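Local atomic coordinates of L-glyceraldehyde 3-phosphate reductase (Clostridium beijerinckii, PDB entry 6HG6), a protein that binds NADPH and, as an aldo-keto reductase with a TIM-barrel fold, probably reduces aldehydes such as furfural. Residues A[50-55]-A[303-308]; A[28-33]-A[297-302]; A[274-279]-A[309-314]. One frame throughout, in Å; residues are numbered along the deposited sequence.

How the contacts relate
Read from the N terminus, strand 28-31 opens the eight-stranded parallel barrel and helix 42-54 follows it; both find their partners near the end of the chain. Contact 2 closes the barrel by pairing the first strand with the end of the last, 294-297. Contact 1, 9 Å away between centres, repeats that closure one layer out, helix against helix. Contact 3 closes a much shorter loop, from the turn before helix 278-286 to the turn after helix 302-308. All three cross one another, because 297-302, 303-308 and 309-314 run consecutively while their partners come in the order 28-33, 50-55, 274-279. All three also touch NADPH.

Contact 1: A[50-55]-A[303-308]; sequences FTAFDN and SQIIEN. With NDP (NADPH dihydro-nicotinamide-adenine-dinucleotide phosphate), chain B.
T51 and I305 meet through CG2 methyls that each first torsion leaves anti to the backbone N. In T51, chi1 of -58° puts OG1 beside that N, where it bonds to the carbonyl of E47 one turn earlier, and CG2 faces the other helix. In I305, chi1 is -62°, and the CG1-CD1 arm, fully extended at chi2, makes a second contact by reaching A52. The setting is the outer layer of the TIM barrel: helix 42-54 follows the first strand and helix 302-308 the last, and their segments run nearly parallel, 20° apart with axes 9.4 Å from each other at closest approach.

The contacts across the interface are mainly between apolar atoms. T51 CG2 sits 3.8 Å from I306 CG1, the two side chains crossing at about a right angle, and 4.0 Å from I305 CG2. A52 CB meets I305 CD1 at 4.2 Å, so the small alanine accepts the isoleucine tip where the backbones come nearest. N55, just past the helix, adds packing against I306 at the exposed margin.

The other side of helix 302-308 is given to NADPH, whose 2'-phosphate and adenine it reads. Q304 extends beyond CG, and its NE2 donates to phosphate oxygen O1X at 2.8 Å, while OE1 is held by the backbone N of S300. E307 OE2 receives the adenine amino group N6A at 2.9 Å in an almost straight bond and is also hydrogen-bonded to T277. N308 turns both ends of its amide to the base: OD1 lies against N6A, a bond whose modelled length is doubtfully short, and ND2 donates to ring nitrogen N7A at 3.0 Å.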
loop_
_atom_site.group_PDB
_atom_site.type_symbol
_atom_site.label_atom_id
_atom_site.label_comp_id
_atom_site.label_asym_id
_atom_site.label_seq_id
_atom_site.Cartn_x
_atom_site.Cartn_y
_atom_site.Cartn_z
ATOM N N PHE A 50 16.445 3.931 -1.785
ATOM C CA PHE A 50 17.589 3.702 -0.897
ATOM C C PHE A 50 17.218 4.203 0.499
ATOM O O PHE A 50 17.517 3.513 1.494
ATOM C CB PHE A 50 18.840 4.415 -1.406
ATOM C CG PHE A 50 19.326 3.952 -2.760
ATOM C CD1 PHE A 50 19.005 2.703 -3.264
ATOM C CD2 PHE A 50 20.260 4.726 -3.437
ATOM C CE1 PHE A 50 19.467 2.294 -4.511
ATOM C CE2 PHE A 50 20.760 4.301 -4.657
ATOM C CZ PHE A 50 20.385 3.081 -5.172
ATOM N N THR A 51 16.630 5.400 0.598
ATOM C CA THR A 51 16.223 5.955 1.908
ATOM C C THR A 51 15.207 5.013 2.556
ATOM O O THR A 51 15.371 4.700 3.730
ATOM C CB THR A 51 15.664 7.375 1.779
ATOM O OG1 THR A 51 16.694 8.148 1.166
ATOM C CG2 THR A 51 15.279 7.938 3.120
ATOM N N ALA A 52 14.231 4.521 1.803
ATOM C CA ALA A 52 13.180 3.637 2.319
ATOM C C ALA A 52 13.836 2.378 2.916
ATOM O O ALA A 52 13.615 2.059 4.098
ATOM C CB ALA A 52 12.227 3.274 1.227
ATOM N N PHE A 53 14.656 1.704 2.122
ATOM C CA PHE A 53 15.285 0.430 2.543
ATOM C C PHE A 53 16.238 0.679 3.707
ATOM O O PHE A 53 16.285 -0.150 4.627
ATOM C CB PHE A 53 15.959 -0.253 1.355
ATOM C CG PHE A 53 16.440 -1.658 1.627
ATOM C CD1 PHE A 53 15.551 -2.609 2.080
ATOM C CD2 PHE A 53 17.743 -2.029 1.361
ATOM C CE1 PHE A 53 15.978 -3.909 2.376
ATOM C CE2 PHE A 53 18.180 -3.318 1.633
ATOM C CZ PHE A 53 17.292 -4.255 2.134
ATOM N N ASP A 54 17.001 1.776 3.695
ATOM C CA ASP A 54 17.968 2.066 4.773
ATOM C C ASP A 54 17.244 2.233 6.110
ATOM O O ASP A 54 17.915 2.117 7.125
ATOM C CB ASP A 54 18.801 3.309 4.469
ATOM C CG ASP A 54 19.935 3.086 3.486
ATOM O OD1 ASP A 54 20.173 1.947 3.101
ATOM O OD2 ASP A 54 20.640 4.087 3.207
ATOM N N ASN A 55 15.951 2.593 6.080
ATOM C CA ASN A 55 15.104 2.836 7.285
ATOM C C ASN A 55 14.207 1.630 7.568
ATOM O O ASN A 55 13.272 1.753 8.381
ATOM C CB ASN A 55 14.312 4.126 7.103
ATOM C CG ASN A 55 15.239 5.303 7.264
ATOM O OD1 ASN A 55 15.742 5.853 6.279
ATOM N ND2 ASN A 55 15.600 5.598 8.484
ATOM N N SER A 303 13.415 13.279 2.935
ATOM C CA SER A 303 13.079 13.815 4.279
ATOM C C SER A 303 11.680 13.335 4.683
ATOM O O SER A 303 11.451 13.171 5.888
ATOM C CB SER A 303 13.190 15.326 4.337
ATOM O OG SER A 303 12.343 15.923 3.368
ATOM N N GLN A 304 10.758 13.129 3.736
ATOM C CA GLN A 304 9.386 12.687 4.078
ATOM C C GLN A 304 9.423 11.258 4.594
ATOM O O GLN A 304 8.684 10.957 5.531
ATOM C CB GLN A 304 8.421 12.826 2.916
ATOM C CG GLN A 304 8.209 14.293 2.574
ATOM C CD GLN A 304 7.511 14.469 1.253
ATOM O OE1 GLN A 304 7.555 13.583 0.404
ATOM N NE2 GLN A 304 6.938 15.650 1.058
ATOM N N ILE A 305 10.260 10.402 4.013
ATOM C CA ILE A 305 10.397 9.018 4.518
ATOM C C ILE A 305 10.934 9.088 5.957
ATOM O O ILE A 305 10.378 8.438 6.841
ATOM C CB ILE A 305 11.301 8.221 3.572
ATOM C CG1 ILE A 305 10.650 8.164 2.188
ATOM C CG2 ILE A 305 11.556 6.827 4.126
ATOM C CD1 ILE A 305 11.440 7.427 1.137
ATOM N N ILE A 306 12.026 9.792 6.143
ATOM C CA ILE A 306 12.730 9.876 7.447
ATOM C C ILE A 306 11.764 10.408 8.521
ATOM O O ILE A 306 11.727 9.823 9.596
ATOM C CB ILE A 306 14.014 10.701 7.254
ATOM C CG1 ILE A 306 14.978 9.917 6.361
ATOM C CG2 ILE A 306 14.640 11.052 8.589
ATOM C CD1 ILE A 306 16.126 10.709 5.790
ATOM N N GLU A 307 10.963 11.440 8.250
ATOM C CA GLU A 307 9.955 11.923 9.244
ATOM C C GLU A 307 8.914 10.818 9.490
ATOM O O GLU A 307 8.480 10.613 10.614
ATOM C CB GLU A 307 9.236 13.180 8.737
ATOM C CG GLU A 307 7.949 13.507 9.510
ATOM C CD GLU A 307 7.339 14.896 9.300
ATOM O OE1 GLU A 307 8.076 15.928 9.521
ATOM O OE2 GLU A 307 6.110 14.950 8.911
ATOM N N ASN A 308 8.460 10.157 8.462
ATOM C CA ASN A 308 7.287 9.271 8.606
ATOM C C ASN A 308 7.642 7.995 9.366
ATOM O O ASN A 308 6.733 7.457 9.976
ATOM C CB ASN A 308 6.685 8.879 7.260
ATOM C CG ASN A 308 5.985 10.006 6.542
ATOM O OD1 ASN A 308 5.819 11.104 7.098
ATOM N ND2 ASN A 308 5.607 9.723 5.292
HETATM P PA NDP B . -0.038 9.277 1.200
HETATM O O1A NDP B . -1.462 9.487 1.593
HETATM O O2A NDP B . 1.031 8.796 2.128
HETATM O O5B NDP B . 0.499 10.569 0.406
HETATM C C5B NDP B . 1.875 10.597 -0.059
HETATM C C4B NDP B . 2.259 12.014 -0.398
HETATM O O4B NDP B . 2.029 12.836 0.776
HETATM C C3B NDP B . 3.725 12.262 -0.780
HETATM O O3B NDP B . 3.986 12.095 -2.171
HETATM C C2B NDP B . 3.899 13.712 -0.350
HETATM O O2B NDP B . 3.307 14.524 -1.360
HETATM C C1B NDP B . 3.067 13.774 0.926
HETATM N N9A NDP B . 3.770 13.437 2.158
HETATM C C8A NDP B . 4.285 12.217 2.521
HETATM N N7A NDP B . 4.813 12.209 3.720
HETATM C C5A NDP B . 4.633 13.504 4.182
HETATM C C6A NDP B . 4.976 14.135 5.394
HETATM N N6A NDP B . 5.593 13.517 6.397
HETATM N N1A NDP B . 4.642 15.444 5.538
HETATM C C2A NDP B . 4.018 16.059 4.523
HETATM N N3A NDP B . 3.641 15.566 3.345
HETATM C C4A NDP B . 3.979 14.269 3.233
HETATM O O3 NDP B . -0.024 8.150 0.039
HETATM P PN NDP B . -0.460 8.094 -1.500
HETATM O O1N NDP B . 0.680 8.632 -2.299
HETATM O O2N NDP B . -1.836 8.642 -1.701
HETATM O O5D NDP B . -0.532 6.496 -1.706
HETATM C C5D NDP B . 0.563 5.700 -1.184
HETATM C C4D NDP B . 0.652 4.410 -1.965
HETATM O O4D NDP B . -0.575 3.676 -1.811
HETATM C C3D NDP B . 0.790 4.537 -3.480
HETATM O O3D NDP B . 2.125 4.865 -3.836
HETATM C C2D NDP B . 0.351 3.130 -3.905
HETATM O O2D NDP B . 1.403 2.218 -3.727
HETATM C C1D NDP B . -0.790 2.837 -2.936
HETATM N N1N NDP B . -2.121 3.139 -3.521
HETATM C C2N NDP B . -2.978 2.110 -3.827
HETATM C C3N NDP B . -4.088 2.285 -4.608
HETATM C C7N NDP B . -4.971 1.102 -4.902
HETATM O O7N NDP B . -4.643 -0.044 -4.541
HETATM N N7N NDP B . -6.091 1.342 -5.584
HETATM C C4N NDP B . -4.357 3.672 -5.126
HETATM C C5N NDP B . -3.490 4.732 -4.569
HETATM C C6N NDP B . -2.495 4.448 -3.758
HETATM P P2B NDP B . 3.954 15.984 -1.609
HETATM O O1X NDP B . 5.426 16.052 -1.256
HETATM O O2X NDP B . 3.715 16.243 -3.088
HETATM O O3X NDP B . 3.099 16.866 -0.711
#

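Contact 2: A[28-33]-A[297-302]; sequences ISFGLW and IGASKP. With NDP (NADPH dihydro-nicotinamide-adenine-dinucleotide phosphate), chain B.
I297 and I28 pack together where the first and last strands of the barrel meet, and the I297 side chain can be followed outward. Its CB lies between the S29 carbonyl O and the pyrophosphate oxygen O2A of NADPH, touching both only loosely. CG1, placed between the backbone N and carbonyl carbon by a chi1 of 69°, comes to 3.5 Å from S29 O; it also touches I28 CG2 and F30 CD1, the F30 and I297 side chains crossing at about a right angle. The CG2 branch touches I28 CG2, and the tip CD1 closes on the same methyl at 3.8 Å, so I28 CG2 lies against both ends of the fork.

Two backbone bonds flanking the F30-I297 pair show that the strands are parallel: I297 N donates to S29 O at 2.9 Å, and G31 N donates to I297 O at 2.8 Å with a C=O...donor angle of 172°. Beyond them a water links the two chains, accepting from A299 N and hydrogen-bonded to G31 O. A299 CB meets the F30 ring at its edge, 3.8 Å from CE1 and in the ring plane.

NADPH threads past this seam. W33 N donates to ribose hydroxyl O3D at 2.9 Å, and nicotinamide C5N lies 3.4 Å above the W33 indole plane, offset toward the indole's rim. S300 OG bonds to the phosphate oxygen O1X at 2.9 Å. G31 and G298 carry no CB, which lets the cofactor lie close to the backbone.

F30 of strand 28-31, and L32 just past its end, bond to strand 59-61, while helix 302-308 packs on the seam, I305 against F30 and A299 and N308 against I297, and L48 of helix 42-54 reaches A299.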
loop_
_atom_site.group_PDB
_atom_site.type_symbol
_atom_site.label_atom_id
_atom_site.label_comp_id
_atom_site.label_asym_id
_atom_site.label_seq_id
_atom_site.Cartn_x
_atom_site.Cartn_y
_atom_site.Cartn_z
ATOM N N ILE A 28 5.479 0.553 8.012
ATOM C CA ILE A 28 5.468 1.557 6.908
ATOM C C ILE A 28 5.961 0.861 5.641
ATOM O O ILE A 28 7.070 0.377 5.659
ATOM C CB ILE A 28 6.340 2.812 7.193
ATOM C CG1 ILE A 28 6.006 3.495 8.515
ATOM C CG2 ILE A 28 6.205 3.785 6.042
ATOM C CD1 ILE A 28 4.563 3.853 8.606
ATOM N N SER A 29 5.134 0.855 4.597
ATOM C CA SER A 29 5.456 0.368 3.243
ATOM C C SER A 29 5.577 1.576 2.325
ATOM O O SER A 29 4.903 2.623 2.608
ATOM C CB SER A 29 4.432 -0.610 2.735
ATOM O OG SER A 29 4.382 -1.781 3.550
ATOM N N PHE A 30 6.309 1.406 1.222
ATOM C CA PHE A 30 6.584 2.508 0.293
ATOM C C PHE A 30 5.900 2.219 -1.039
ATOM O O PHE A 30 6.131 1.161 -1.632
ATOM C CB PHE A 30 8.088 2.717 0.171
ATOM C CG PHE A 30 8.384 3.967 -0.584
ATOM C CD1 PHE A 30 8.144 5.203 0.013
ATOM C CD2 PHE A 30 8.783 3.911 -1.899
ATOM C CE1 PHE A 30 8.312 6.374 -0.710
ATOM C CE2 PHE A 30 8.975 5.093 -2.611
ATOM C CZ PHE A 30 8.772 6.303 -2.005
ATOM N N GLY A 31 5.103 3.168 -1.504
ATOM C CA GLY A 31 4.360 3.016 -2.764
ATOM C C GLY A 31 4.920 3.878 -3.867
ATOM O O GLY A 31 5.389 5.004 -3.573
ATOM N N LEU A 32 4.827 3.404 -5.115
ATOM C CA LEU A 32 5.395 4.130 -6.269
ATOM C C LEU A 32 4.286 4.728 -7.144
ATOM O O LEU A 32 4.551 5.063 -8.319
ATOM C CB LEU A 32 6.333 3.181 -7.029
ATOM C CG LEU A 32 7.720 3.002 -6.434
ATOM C CD1 LEU A 32 7.677 2.136 -5.195
ATOM C CD2 LEU A 32 8.626 2.340 -7.476
ATOM N N TRP A 33 3.079 4.893 -6.595
ATOM C CA TRP A 33 1.930 5.496 -7.326
ATOM C C TRP A 33 2.318 6.841 -7.922
ATOM O O TRP A 33 1.939 7.100 -9.093
ATOM C CB TRP A 33 0.731 5.602 -6.391
ATOM C CG TRP A 33 -0.498 6.119 -7.056
ATOM C CD1 TRP A 33 -0.983 5.831 -8.297
ATOM C CD2 TRP A 33 -1.475 6.956 -6.427
ATOM N NE1 TRP A 33 -2.173 6.483 -8.504
ATOM C CE2 TRP A 33 -2.494 7.184 -7.377
ATOM C CE3 TRP A 33 -1.550 7.576 -5.176
ATOM C CZ2 TRP A 33 -3.595 7.997 -7.087
ATOM C CZ3 TRP A 33 -2.642 8.371 -4.896
ATOM C CH2 TRP A 33 -3.654 8.554 -5.831
ATOM N N ILE A 297 2.818 4.602 2.317
ATOM C CA ILE A 297 3.142 6.037 2.096
ATOM C C ILE A 297 3.734 6.259 0.701
ATOM O O ILE A 297 4.261 5.328 0.089
ATOM C CB ILE A 297 4.140 6.604 3.129
ATOM C CG1 ILE A 297 5.548 6.007 2.956
ATOM C CG2 ILE A 297 3.591 6.401 4.525
ATOM C CD1 ILE A 297 6.665 6.694 3.711
ATOM N N GLY A 298 3.715 7.516 0.288
ATOM C CA GLY A 298 4.424 8.008 -0.898
ATOM C C GLY A 298 5.378 9.072 -0.439
ATOM O O GLY A 298 5.240 9.534 0.696
ATOM N N ALA A 299 6.294 9.492 -1.286
ATOM C CA ALA A 299 7.211 10.603 -1.003
ATOM C C ALA A 299 7.746 11.183 -2.304
ATOM O O ALA A 299 7.859 10.432 -3.264
ATOM C CB ALA A 299 8.341 10.119 -0.151
ATOM N N SER A 300 8.021 12.487 -2.317
ATOM C CA SER A 300 8.730 13.189 -3.417
ATOM C C SER A 300 10.178 13.425 -2.986
ATOM O O SER A 300 11.037 13.669 -3.846
ATOM C CB SER A 300 8.043 14.494 -3.813
ATOM O OG SER A 300 7.836 15.326 -2.689
ATOM N N LYS A 301 10.455 13.391 -1.682
ATOM C CA LYS A 301 11.815 13.697 -1.187
ATOM C C LYS A 301 12.113 12.806 0.020
ATOM O O LYS A 301 11.208 12.408 0.751
ATOM C CB LYS A 301 11.962 15.203 -0.968
ATOM C CG LYS A 301 11.073 15.808 0.100
ATOM C CD LYS A 301 11.136 17.337 0.102
ATOM C CE LYS A 301 10.400 17.966 1.266
ATOM N NZ LYS A 301 10.208 19.421 1.061
ATOM N N PRO A 302 13.398 12.422 0.189
ATOM C CA PRO A 302 13.833 11.522 1.269
ATOM C C PRO A 302 13.431 11.977 2.680
ATOM O O PRO A 302 13.042 11.138 3.476
ATOM C CB PRO A 302 15.366 11.552 1.167
ATOM C CG PRO A 302 15.599 11.834 -0.320
ATOM C CD PRO A 302 14.530 12.860 -0.647
HETATM P PA NDP B . -0.038 9.277 1.200
HETATM O O1A NDP B . -1.462 9.487 1.593
HETATM O O2A NDP B . 1.031 8.796 2.128
HETATM O O5B NDP B . 0.499 10.569 0.406
HETATM C C5B NDP B . 1.875 10.597 -0.059
HETATM C C4B NDP B . 2.259 12.014 -0.398
HETATM O O4B NDP B . 2.029 12.836 0.776
HETATM C C3B NDP B . 3.725 12.262 -0.780
HETATM O O3B NDP B . 3.986 12.095 -2.171
HETATM C C2B NDP B . 3.899 13.712 -0.350
HETATM O O2B NDP B . 3.307 14.524 -1.360
HETATM C C1B NDP B . 3.067 13.774 0.926
HETATM N N9A NDP B . 3.770 13.437 2.158
HETATM C C8A NDP B . 4.285 12.217 2.521
HETATM N N7A NDP B . 4.813 12.209 3.720
HETATM C C5A NDP B . 4.633 13.504 4.182
HETATM C C6A NDP B . 4.976 14.135 5.394
HETATM N N6A NDP B . 5.593 13.517 6.397
HETATM N N1A NDP B . 4.642 15.444 5.538
HETATM C C2A NDP B . 4.018 16.059 4.523
HETATM N N3A NDP B . 3.641 15.566 3.345
HETATM C C4A NDP B . 3.979 14.269 3.233
HETATM O O3 NDP B . -0.024 8.150 0.039
HETATM P PN NDP B . -0.460 8.094 -1.500
HETATM O O1N NDP B . 0.680 8.632 -2.299
HETATM O O2N NDP B . -1.836 8.642 -1.701
HETATM O O5D NDP B . -0.532 6.496 -1.706
HETATM C C5D NDP B . 0.563 5.700 -1.184
HETATM C C4D NDP B . 0.652 4.410 -1.965
HETATM O O4D NDP B . -0.575 3.676 -1.811
HETATM C C3D NDP B . 0.790 4.537 -3.480
HETATM O O3D NDP B . 2.125 4.865 -3.836
HETATM C C2D NDP B . 0.351 3.130 -3.905
HETATM O O2D NDP B . 1.403 2.218 -3.727
HETATM C C1D NDP B . -0.790 2.837 -2.936
HETATM N N1N NDP B . -2.121 3.139 -3.521
HETATM C C2N NDP B . -2.978 2.110 -3.827
HETATM C C3N NDP B . -4.088 2.285 -4.608
HETATM C C7N NDP B . -4.971 1.102 -4.902
HETATM O O7N NDP B . -4.643 -0.044 -4.541
HETATM N N7N NDP B . -6.091 1.342 -5.584
HETATM C C4N NDP B . -4.357 3.672 -5.126
HETATM C C5N NDP B . -3.490 4.732 -4.569
HETATM C C6N NDP B . -2.495 4.448 -3.758
HETATM P P2B NDP B . 3.954 15.984 -1.609
HETATM O O1X NDP B . 5.426 16.052 -1.256
HETATM O O2X NDP B . 3.715 16.243 -3.088
HETATM O O3X NDP B . 3.099 16.866 -0.711
HETATM O O HOH W 1 5.796 7.744 -3.851
#

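Contact 3: A[274-279]-A[309-314]; sequences RGQTLA and VGIVHK. With NDP (NADPH dihydro-nicotinamide-adenine-dinucleotide phosphate), chain B.
R274 and K314 meet where two helix-connecting turns come together on the outside of the TIM barrel. R274 O accepts from K314 NZ at 3.2 Å, in the carbonyl plane. The arginine chain bends at chi3 (58°), and its guanidinium grips Q276 OE1 side-on, with NE at 2.8 Å and NH2 at 3.3 Å, both from one face of the amide. K314 O also lies at the guanidinium edge, 2.7 Å from NH2, but the angle is too poor for a hydrogen bond. NH1 is engaged with E321 in a salt bridge.

G275 follows with positive phi, ending helix 258-273 in a Schellman motif; its O takes a second, weak bond from K314 NZ. Next, the extended Q276 slides past the extended K314 in the opposite direction, CG 3.9 Å from lysine CD. Its NE2 bonds to S284 OG, the same hydroxyl that pairs with I311 O.

T277 is the N-cap of helix 278-286, its side chain capping a backbone N of the first turn. At the far end of the segment A279 CB touches the adenine, 3.8 Å from NADPH N1A.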
loop_
_atom_site.group_PDB
_atom_site.type_symbol
_atom_site.label_atom_id
_atom_site.label_comp_id
_atom_site.label_asym_id
_atom_site.label_seq_id
_atom_site.Cartn_x
_atom_site.Cartn_y
_atom_site.Cartn_z
ATOM N N ARG A 274 0.620 15.390 21.101
ATOM C CA ARG A 274 1.290 14.062 21.035
ATOM C C ARG A 274 2.764 14.196 20.624
ATOM O O ARG A 274 3.415 13.174 20.558
ATOM C CB ARG A 274 0.618 13.165 19.987
ATOM C CG ARG A 274 -0.777 12.707 20.369
ATOM C CD ARG A 274 -1.474 12.047 19.218
ATOM N NE ARG A 274 -0.776 10.897 18.687
ATOM C CZ ARG A 274 -0.829 9.675 19.176
ATOM N NH1 ARG A 274 -1.511 9.419 20.272
ATOM N NH2 ARG A 274 -0.155 8.722 18.584
ATOM N N GLY A 275 3.265 15.389 20.305
ATOM C CA GLY A 275 4.648 15.573 19.832
ATOM C C GLY A 275 4.798 15.107 18.399
ATOM O O GLY A 275 5.896 14.730 18.027
ATOM N N GLN A 276 3.713 15.102 17.618
ATOM C CA GLN A 276 3.713 14.660 16.213
ATOM C C GLN A 276 3.227 15.777 15.279
ATOM O O GLN A 276 2.432 16.637 15.712
ATOM C CB GLN A 276 2.738 13.493 16.042
ATOM C CG GLN A 276 3.128 12.206 16.768
ATOM C CD GLN A 276 2.279 11.041 16.313
ATOM O OE1 GLN A 276 1.074 10.997 16.551
ATOM N NE2 GLN A 276 2.899 10.071 15.649
ATOM N N THR A 277 3.642 15.719 14.011
ATOM C CA THR A 277 3.004 16.503 12.933
ATOM C C THR A 277 1.641 15.847 12.671
ATOM O O THR A 277 1.463 14.653 13.047
ATOM C CB THR A 277 3.844 16.485 11.648
ATOM O OG1 THR A 277 3.985 15.118 11.268
ATOM C CG2 THR A 277 5.191 17.162 11.798
ATOM N N LEU A 278 0.735 16.562 12.003
ATOM C CA LEU A 278 -0.577 15.999 11.595
ATOM C C LEU A 278 -0.337 14.753 10.737
ATOM O O LEU A 278 -0.947 13.702 11.017
ATOM C CB LEU A 278 -1.403 17.064 10.871
ATOM C CG LEU A 278 -2.748 16.571 10.337
ATOM C CD1 LEU A 278 -3.528 15.835 11.418
ATOM C CD2 LEU A 278 -3.569 17.735 9.810
ATOM N N ALA A 279 0.561 14.819 9.750
ATOM C CA ALA A 279 0.886 13.671 8.875
ATOM C C ALA A 279 1.291 12.478 9.733
ATOM O O ALA A 279 0.795 11.345 9.482
ATOM C CB ALA A 279 1.995 14.006 7.906
ATOM N N VAL A 309 8.894 7.529 9.342
ATOM C CA VAL A 309 9.191 6.180 9.918
ATOM C C VAL A 309 9.170 6.241 11.453
ATOM O O VAL A 309 9.048 5.173 12.040
ATOM C CB VAL A 309 10.462 5.511 9.368
ATOM C CG1 VAL A 309 10.241 5.072 7.920
ATOM C CG2 VAL A 309 11.724 6.334 9.539
ATOM N N GLY A 310 9.237 7.414 12.084
ATOM C CA GLY A 310 9.110 7.504 13.556
ATOM C C GLY A 310 7.708 7.108 14.032
ATOM O O GLY A 310 7.559 6.692 15.159
ATOM N N ILE A 311 6.698 7.222 13.189
ATOM C CA ILE A 311 5.256 7.104 13.570
ATOM C C ILE A 311 4.942 5.700 14.076
ATOM O O ILE A 311 4.071 5.593 14.973
ATOM C CB ILE A 311 4.355 7.501 12.398
ATOM C CG1 ILE A 311 4.383 6.459 11.274
ATOM C CG2 ILE A 311 4.727 8.878 11.888
ATOM C CD1 ILE A 311 3.405 5.317 11.474
ATOM N N VAL A 312 5.625 4.675 13.541
ATOM C CA VAL A 312 5.445 3.242 13.950
ATOM C C VAL A 312 5.691 3.106 15.464
ATOM O O VAL A 312 5.332 2.043 16.004
ATOM C CB VAL A 312 6.335 2.247 13.159
ATOM C CG1 VAL A 312 6.238 2.494 11.669
ATOM C CG2 VAL A 312 7.799 2.268 13.590
ATOM N N HIS A 313 6.271 4.117 16.121
ATOM C CA HIS A 313 6.574 4.069 17.586
ATOM C C HIS A 313 5.566 4.869 18.428
ATOM O O HIS A 313 5.779 4.953 19.630
ATOM C CB HIS A 313 8.014 4.518 17.834
ATOM C CG HIS A 313 8.964 3.560 17.220
ATOM N ND1 HIS A 313 9.551 3.794 15.994
ATOM C CD2 HIS A 313 9.324 2.314 17.598
ATOM C CE1 HIS A 313 10.288 2.746 15.666
ATOM N NE2 HIS A 313 10.170 1.826 16.642
ATOM N N LYS A 314 4.488 5.383 17.826
ATOM C CA LYS A 314 3.430 6.156 18.526
ATOM C C LYS A 314 2.057 5.779 17.955
ATOM O O LYS A 314 1.270 6.695 17.602
ATOM C CB LYS A 314 3.664 7.666 18.380
ATOM C CG LYS A 314 4.933 8.211 19.010
ATOM C CD LYS A 314 4.921 9.706 19.101
ATOM C CE LYS A 314 6.281 10.288 19.417
ATOM N NZ LYS A 314 6.173 11.753 19.611
HETATM P PA NDP B . -0.038 9.277 1.200
HETATM O O1A NDP B . -1.462 9.487 1.593
HETATM O O2A NDP B . 1.031 8.796 2.128
HETATM O O5B NDP B . 0.499 10.569 0.406
HETATM C C5B NDP B . 1.875 10.597 -0.059
HETATM C C4B NDP B . 2.259 12.014 -0.398
HETATM O O4B NDP B . 2.029 12.836 0.776
HETATM C C3B NDP B . 3.725 12.262 -0.780
HETATM O O3B NDP B . 3.986 12.095 -2.171
HETATM C C2B NDP B . 3.899 13.712 -0.350
HETATM O O2B NDP B . 3.307 14.524 -1.360
HETATM C C1B NDP B . 3.067 13.774 0.926
HETATM N N9A NDP B . 3.770 13.437 2.158
HETATM C C8A NDP B . 4.285 12.217 2.521
HETATM N N7A NDP B . 4.813 12.209 3.720
HETATM C C5A NDP B . 4.633 13.504 4.182
HETATM C C6A NDP B . 4.976 14.135 5.394
HETATM N N6A NDP B . 5.593 13.517 6.397
HETATM N N1A NDP B . 4.642 15.444 5.538
HETATM C C2A NDP B . 4.018 16.059 4.523
HETATM N N3A NDP B . 3.641 15.566 3.345
HETATM C C4A NDP B . 3.979 14.269 3.233
HETATM O O3 NDP B . -0.024 8.150 0.039
HETATM P PN NDP B . -0.460 8.094 -1.500
HETATM O O1N NDP B . 0.680 8.632 -2.299
HETATM O O2N NDP B . -1.836 8.642 -1.701
HETATM O O5D NDP B . -0.532 6.496 -1.706
HETATM C C5D NDP B . 0.563 5.700 -1.184
HETATM C C4D NDP B . 0.652 4.410 -1.965
HETATM O O4D NDP B . -0.575 3.676 -1.811
HETATM C C3D NDP B . 0.790 4.537 -3.480
HETATM O O3D NDP B . 2.125 4.865 -3.836
HETATM C C2D NDP B . 0.351 3.130 -3.905
HETATM O O2D NDP B . 1.403 2.218 -3.727
HETATM C C1D NDP B . -0.790 2.837 -2.936
HETATM N N1N NDP B . -2.121 3.139 -3.521
HETATM C C2N NDP B . -2.978 2.110 -3.827
HETATM C C3N NDP B . -4.088 2.285 -4.608
HETATM C C7N NDP B . -4.971 1.102 -4.902
HETATM O O7N NDP B . -4.643 -0.044 -4.541
HETATM N N7N NDP B . -6.091 1.342 -5.584
HETATM C C4N NDP B . -4.357 3.672 -5.126
HETATM C C5N NDP B . -3.490 4.732 -4.569
HETATM C C6N NDP B . -2.495 4.448 -3.758
HETATM P P2B NDP B . 3.954 15.984 -1.609
HETATM O O1X NDP B . 5.426 16.052 -1.256
HETATM O O2X NDP B . 3.715 16.243 -3.088
HETATM O O3X NDP B . 3.099 16.866 -0.711
#